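Local coordinates for uncharacterized protein (PDB 6M0Q), which is of unknown function but packs against chains of another protein in a six-chain assembly, at residues Ser29-Ser34 with Arg80-Asp85; Asp37-Leu42 with Ser55-Glu60. All coordinates share one frame; numbering follows the deposited sequence.

Interaction 1: residues Ser29-Ser34 with Arg80-Asp85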
loop_
_atom_site.group_PDB
_atom_site.type_symbol
_atom_site.label_atom_id
_atom_site.label_comp_id
_atom_site.label_asym_id
_atom_site.label_seq_id
_atom_site.Cartn_x
_atom_site.Cartn_y
_atom_site.Cartn_z
ATOM N N SER B 29 9.265 21.237 32.444
ATOM C CA SER B 29 8.948 19.866 32.069
ATOM C C SER B 29 8.045 19.179 33.084
ATOM O O SER B 29 8.107 19.433 34.289
ATOM C CB SER B 29 10.222 19.041 31.915
ATOM O OG SER B 29 10.899 19.389 30.728
ATOM N N LEU B 30 7.217 18.277 32.577
ATOM C CA LEU B 30 6.420 17.400 33.420
ATOM C C LEU B 30 7.276 16.262 33.966
ATOM O O LEU B 30 8.061 15.645 33.231
ATOM C CB LEU B 30 5.266 16.821 32.608
ATOM C CG LEU B 30 3.821 17.271 32.774
ATOM C CD1 LEU B 30 3.686 18.607 33.505
ATOM C CD2 LEU B 30 3.173 17.277 31.395
ATOM N N ALA B 31 7.114 15.975 35.253
ATOM C CA ALA B 31 7.740 14.789 35.818
ATOM C C ALA B 31 7.224 13.565 35.062
ATOM O O ALA B 31 6.015 13.461 34.809
ATOM C CB ALA B 31 7.445 14.671 37.313
ATOM N N PRO B 32 8.094 12.664 34.630
ATOM C CA PRO B 32 7.629 11.575 33.774
ATOM C C PRO B 32 6.692 10.647 34.526
ATOM O O PRO B 32 6.803 10.454 35.741
ATOM C CB PRO B 32 8.923 10.868 33.358
ATOM C CG PRO B 32 9.961 11.929 33.464
ATOM C CD PRO B 32 9.563 12.700 34.704
ATOM N N ILE B 33 5.716 10.131 33.794
ATOM C CA ILE B 33 4.815 9.103 34.282
ATOM C C ILE B 33 4.733 8.079 33.169
ATOM O O ILE B 33 4.471 8.433 32.013
ATOM C CB ILE B 33 3.418 9.652 34.643
ATOM C CG1 ILE B 33 3.530 10.812 35.639
ATOM C CG2 ILE B 33 2.508 8.515 35.169
ATOM C CD1 ILE B 33 2.205 11.454 36.006
ATOM N N SER B 34 5.012 6.827 33.508
ATOM C CA SER B 34 4.990 5.762 32.531
ATOM C C SER B 34 3.593 5.613 31.942
ATOM O O SER B 34 2.578 6.002 32.539
ATOM C CB SER B 34 5.399 4.446 33.173
ATOM O OG SER B 34 4.360 4.039 34.046
ATOM N N ARG B 80 2.873 14.818 40.100
ATOM C CA ARG B 80 2.331 16.163 39.933
ATOM C C ARG B 80 2.937 17.143 40.932
ATOM O O ARG B 80 3.160 18.307 40.587
ATOM C CB ARG B 80 0.807 16.142 40.074
ATOM C CG ARG B 80 0.098 15.202 39.120
ATOM C CD ARG B 80 0.128 15.711 37.699
ATOM N NE ARG B 80 -0.448 14.766 36.736
ATOM C CZ ARG B 80 -1.754 14.542 36.601
ATOM N NH1 ARG B 80 -2.626 15.173 37.390
ATOM N NH2 ARG B 80 -2.189 13.686 35.684
ATOM N N GLU B 81 3.194 16.699 42.170
ATOM C CA GLU B 81 3.921 17.532 43.126
ATOM C C GLU B 81 5.308 17.872 42.600
ATOM O O GLU B 81 5.730 19.034 42.649
ATOM C CB GLU B 81 4.025 16.834 44.488
ATOM C CG GLU B 81 2.694 16.700 45.236
ATOM C CD GLU B 81 2.715 15.641 46.356
ATOM O OE1 GLU B 81 3.815 15.159 46.717
ATOM O OE2 GLU B 81 1.623 15.289 46.869
ATOM N N GLN B 82 6.029 16.874 42.084
ATOM C CA GLN B 82 7.354 17.136 41.537
ATOM C C GLN B 82 7.290 18.034 40.300
ATOM O O GLN B 82 8.238 18.781 40.035
ATOM C CB GLN B 82 8.061 15.815 41.221
ATOM C CG GLN B 82 9.459 15.967 40.633
ATOM C CD GLN B 82 10.054 14.645 40.166
ATOM O OE1 GLN B 82 9.631 13.569 40.601
ATOM N NE2 GLN B 82 11.040 14.723 39.268
ATOM N N SER B 83 6.181 17.991 39.546
ATOM C CA SER B 83 6.054 18.854 38.367
ATOM C C SER B 83 5.891 20.323 38.760
ATOM O O SER B 83 6.358 21.211 38.034
ATOM C CB SER B 83 4.875 18.413 37.483
ATOM O OG SER B 83 5.088 17.154 36.853
ATOM N N GLY B 84 5.236 20.594 39.889
ATOM C CA GLY B 84 5.062 21.970 40.330
ATOM C C GLY B 84 4.169 22.745 39.383
ATOM O O GLY B 84 3.061 22.313 39.040
ATOM N N ASP B 85 4.662 23.907 38.947
ATOM C CA ASP B 85 3.926 24.782 38.038
ATOM C C ASP B 85 3.846 24.241 36.617
ATOM O O ASP B 85 3.058 24.770 35.823
ATOM C CB ASP B 85 4.562 26.175 38.004
ATOM C CG ASP B 85 4.354 26.941 39.288
ATOM O OD1 ASP B 85 3.383 26.635 40.020
ATOM O OD2 ASP B 85 5.165 27.853 39.558
HETATM O O HOH W 1 3.680 14.896 35.768
#
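Ser83 and Ala31 meet hydroxyl to backbone: Ala31 N donates to Ser83 OG over 2.8 Å, with an N-H...O angle of 158°. The serine's OG stands anti to its own carbonyl carbon (chi1 -68°), and from there it also binds Ala79 O, one turn back in the same helix. Water 1 is a third partner. It lies 2.9 Å from Ser83 OG and donates a bond to Ala31 O, also 2.9 Å away, so both the N-H and the carbonyl of Ala31 are tied to one hydroxyl, the first directly and the second through water. An alanine in place of Ser83 would probably leave Ala31 N without its acceptor and water 1 without its anchor on the helix.

The Ala31 methyl points at the helix and sits between two side chains. Ala31 CB lies 3.5 Å from Ser83 OG and, alongside the extended Gln82 chain, 3.9 Å from Gln82 CD. What is being held here is the irregular segment that leads into helix 35-43, docked on the last turn of helix 69-83, which ends where Gly84 leaves helical geometry with a positive phi. Leu30 starts off away from that helix but swings CD1 back to within 3.9 Å of Ser83 OG, and it also rests on Ala86 and Trp87 of the C-terminal tail.

Further along, Ile33 starts its side chain toward the same helix. Its CD1 comes obliquely to the Arg80 guanidinium, 4.3 Å from NE, while the isoleucine also packs on Val76 and Ala79. The charged end of Arg80 is engaged beyond this contact, in a salt bridge to the terminal carboxylate of Tyr91 and a cation-pi interaction with Trp87. A chain of another protein also lies against this region, and an acidic side chain on it accepts a hydrogen bond from Ile33 N.

Interaction 2: residues Asp37-Leu42 with Ser55-Glu60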
loop_
_atom_site.group_PDB
_atom_site.type_symbol
_atom_site.label_atom_id
_atom_site.label_comp_id
_atom_site.label_asym_id
_atom_site.label_seq_id
_atom_site.Cartn_x
_atom_site.Cartn_y
_atom_site.Cartn_z
ATOM N N ASP B 37 1.210 3.584 34.075
ATOM C CA ASP B 37 0.669 4.336 35.201
ATOM C C ASP B 37 -0.397 5.325 34.741
ATOM O O ASP B 37 -1.406 5.510 35.431
ATOM C CB ASP B 37 1.783 5.059 35.961
ATOM C CG ASP B 37 2.647 4.116 36.808
ATOM O OD1 ASP B 37 3.784 4.522 37.152
ATOM O OD2 ASP B 37 2.208 2.984 37.131
ATOM N N MET B 38 -0.190 5.973 33.590
ATOM C CA MET B 38 -1.234 6.813 33.001
ATOM C C MET B 38 -2.499 6.008 32.756
ATOM O O MET B 38 -3.614 6.452 33.073
ATOM C CB MET B 38 -0.740 7.426 31.689
ATOM C CG MET B 38 0.309 8.518 31.850
ATOM S SD MET B 38 -0.294 9.906 32.843
ATOM C CE MET B 38 -1.587 10.597 31.788
ATOM N N LEU B 39 -2.339 4.812 32.183
ATOM C CA LEU B 39 -3.477 3.937 31.956
ATOM C C LEU B 39 -4.185 3.617 33.263
ATOM O O LEU B 39 -5.409 3.754 33.362
ATOM C CB LEU B 39 -3.017 2.662 31.259
ATOM C CG LEU B 39 -2.833 2.992 29.780
ATOM C CD1 LEU B 39 -1.970 1.950 29.136
ATOM C CD2 LEU B 39 -4.207 3.121 29.107
ATOM N N ASP B 40 -3.430 3.174 34.273
ATOM C CA ASP B 40 -4.036 2.832 35.557
ATOM C C ASP B 40 -4.706 4.042 36.179
ATOM O O ASP B 40 -5.785 3.928 36.767
ATOM C CB ASP B 40 -2.974 2.252 36.484
ATOM C CG ASP B 40 -2.426 0.918 35.954
ATOM O OD1 ASP B 40 -3.028 0.405 34.980
ATOM O OD2 ASP B 40 -1.430 0.389 36.496
ATOM N N TYR B 41 -4.088 5.213 36.032
ATOM C CA TYR B 41 -4.669 6.445 36.549
ATOM C C TYR B 41 -6.001 6.755 35.864
ATOM O O TYR B 41 -7.006 7.031 36.530
ATOM C CB TYR B 41 -3.658 7.574 36.375
ATOM C CG TYR B 41 -4.075 8.858 37.019
ATOM C CD1 TYR B 41 -4.308 8.928 38.390
ATOM C CD2 TYR B 41 -4.229 10.004 36.265
ATOM C CE1 TYR B 41 -4.694 10.108 38.991
ATOM C CE2 TYR B 41 -4.605 11.186 36.854
ATOM C CZ TYR B 41 -4.832 11.236 38.209
ATOM O OH TYR B 41 -5.205 12.429 38.769
ATOM N N LEU B 42 -6.045 6.653 34.529
ATOM C CA LEU B 42 -7.310 6.835 33.819
ATOM C C LEU B 42 -8.351 5.812 34.253
ATOM O O LEU B 42 -9.535 6.138 34.387
ATOM C CB LEU B 42 -7.092 6.734 32.315
ATOM C CG LEU B 42 -6.241 7.843 31.715
ATOM C CD1 LEU B 42 -5.907 7.423 30.319
ATOM C CD2 LEU B 42 -7.001 9.149 31.715
ATOM N N SER B 55 -5.132 -3.851 35.393
ATOM C CA SER B 55 -4.154 -3.171 34.574
ATOM C C SER B 55 -4.613 -3.216 33.125
ATOM O O SER B 55 -5.355 -4.115 32.711
ATOM C CB SER B 55 -2.792 -3.840 34.725
ATOM O OG SER B 55 -1.858 -3.299 33.785
ATOM N N HIS B 56 -4.171 -2.233 32.347
ATOM C CA HIS B 56 -4.378 -2.276 30.905
ATOM C C HIS B 56 -3.200 -2.892 30.171
ATOM O O HIS B 56 -3.285 -3.076 28.956
ATOM C CB HIS B 56 -4.656 -0.870 30.336
ATOM C CG HIS B 56 -6.069 -0.408 30.541
ATOM N ND1 HIS B 56 -6.559 -0.028 31.778
ATOM C CD2 HIS B 56 -7.101 -0.285 29.673
ATOM C CE1 HIS B 56 -7.830 0.311 31.658
ATOM N NE2 HIS B 56 -8.180 0.176 30.388
ATOM N N THR B 57 -2.114 -3.240 30.865
ATOM C CA THR B 57 -0.893 -3.635 30.161
ATOM C C THR B 57 -0.121 -4.778 30.805
ATOM O O THR B 57 0.700 -5.385 30.113
ATOM C CB THR B 57 0.056 -2.437 30.039
ATOM O OG1 THR B 57 0.400 -2.021 31.355
ATOM C CG2 THR B 57 -0.611 -1.271 29.339
ATOM N N GLU B 58 -0.331 -5.097 32.087
ATOM C CA GLU B 58 0.553 -5.988 32.825
ATOM C C GLU B 58 -0.128 -7.308 33.120
ATOM O O GLU B 58 -1.233 -7.342 33.690
ATOM C CB GLU B 58 1.012 -5.376 34.142
ATOM C CG GLU B 58 1.566 -3.976 34.009
ATOM C CD GLU B 58 2.667 -3.889 32.968
ATOM O OE1 GLU B 58 2.527 -3.075 32.023
ATOM O OE2 GLU B 58 3.663 -4.646 33.087
ATOM N N VAL B 59 0.569 -8.385 32.771
ATOM C CA VAL B 59 0.171 -9.748 33.082
ATOM C C VAL B 59 1.270 -10.346 33.941
ATOM O O VAL B 59 2.444 -10.294 33.563
ATOM C CB VAL B 59 -0.025 -10.559 31.791
ATOM C CG1 VAL B 59 -0.249 -12.064 32.106
ATOM C CG2 VAL B 59 -1.172 -9.954 31.000
ATOM N N GLU B 60 0.913 -10.860 35.111
ATOM C CA GLU B 60 1.857 -11.584 35.958
ATOM C C GLU B 60 1.219 -12.894 36.401
ATOM O O GLU B 60 0.043 -12.925 36.769
ATOM C CB GLU B 60 2.286 -10.776 37.196
ATOM C CG GLU B 60 3.076 -9.475 36.911
ATOM C CD GLU B 60 4.405 -9.671 36.131
ATOM O OE1 GLU B 60 4.800 -8.724 35.409
ATOM O OE2 GLU B 60 5.064 -10.737 36.235
HETATM O O HOH W 2 -0.502 -1.834 35.419
HETATM O O HOH W 3 -2.066 -0.349 32.645
HETATM O O HOH W 4 -5.523 0.024 34.138
#
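Leu39 and Asp40 both hold CG anti to the carbonyl carbon (chi1 -79° and -65°), yet being neighbours on the helix they meet different parts of the 55-60 segment: leucine carbons go to His56 and Thr57, a carboxylate to Ser55 and His56. Leu39 CB lies 4.0 Å from His56 CB. Its CD1 reaches on to the methyl of Thr57, 3.5 Å from CG2, and the leucine side chain runs obliquely across both partners. CD2 approaches the His56 ring at a slant.

Asp40 works through water. OD1 accepts from two molecules: water 3 at 2.6 Å and water 4 at 2.7 Å. Water 3 takes the His56 backbone N-H at 2.8 Å and gives its other proton to Thr57 OG1, so a single molecule links the carboxylate to two successive residues. Water 4 lies in the plane of the imidazole, at its edge, 2.6 Å from His56 ND1. The other oxygen, OD2, accepts from water 2 over 2.6 Å, and that water also hydrogen-bonds to Ser55 OG. Three waters thus grip the carboxylate, which would probably attract the imidazole if the ring were protonated.

Ser55 is equally busy within its own segment. Its OG accepts the backbone N-H groups of Thr57, almost straight at 170°, and of Glu58, fixing the backbone where it turns at His56 and Thr57. Asp40 leans on Ile72 and Val67 as well, between helix 69-83 and the central strand of the sheet. The whole is a helix-to-sheet junction: helix 35-43 docks, partly through water, on an ST turn and ST motif at the corner joining strands 52-55 and 58-60, the outer strands, within this chain, of a three-stranded antiparallel sheet.

How the interactions relate
Interaction 2 falls within the span of chain that interaction 1 closes, and the two lie on opposite sides of the chain's centre, their own centres about 19 Å apart. Helix 35-43 connects them. Ser34, at the end of the first segment of interaction 1, caps this helix through its hydroxyl and Asp37 N. Side chains also touch directly: Ile33 CG2 packs 3.9 Å from Met38 SD, and Arg80 NH2 lies 3.7 Å from Tyr41 CE2. The Cys44-Cys69 disulfide ties the chain just after helix 35-43 to the start of helix 69-83, whose last turn receives interaction 1. One chain of another protein reaches interaction 1, and two reach interaction 2.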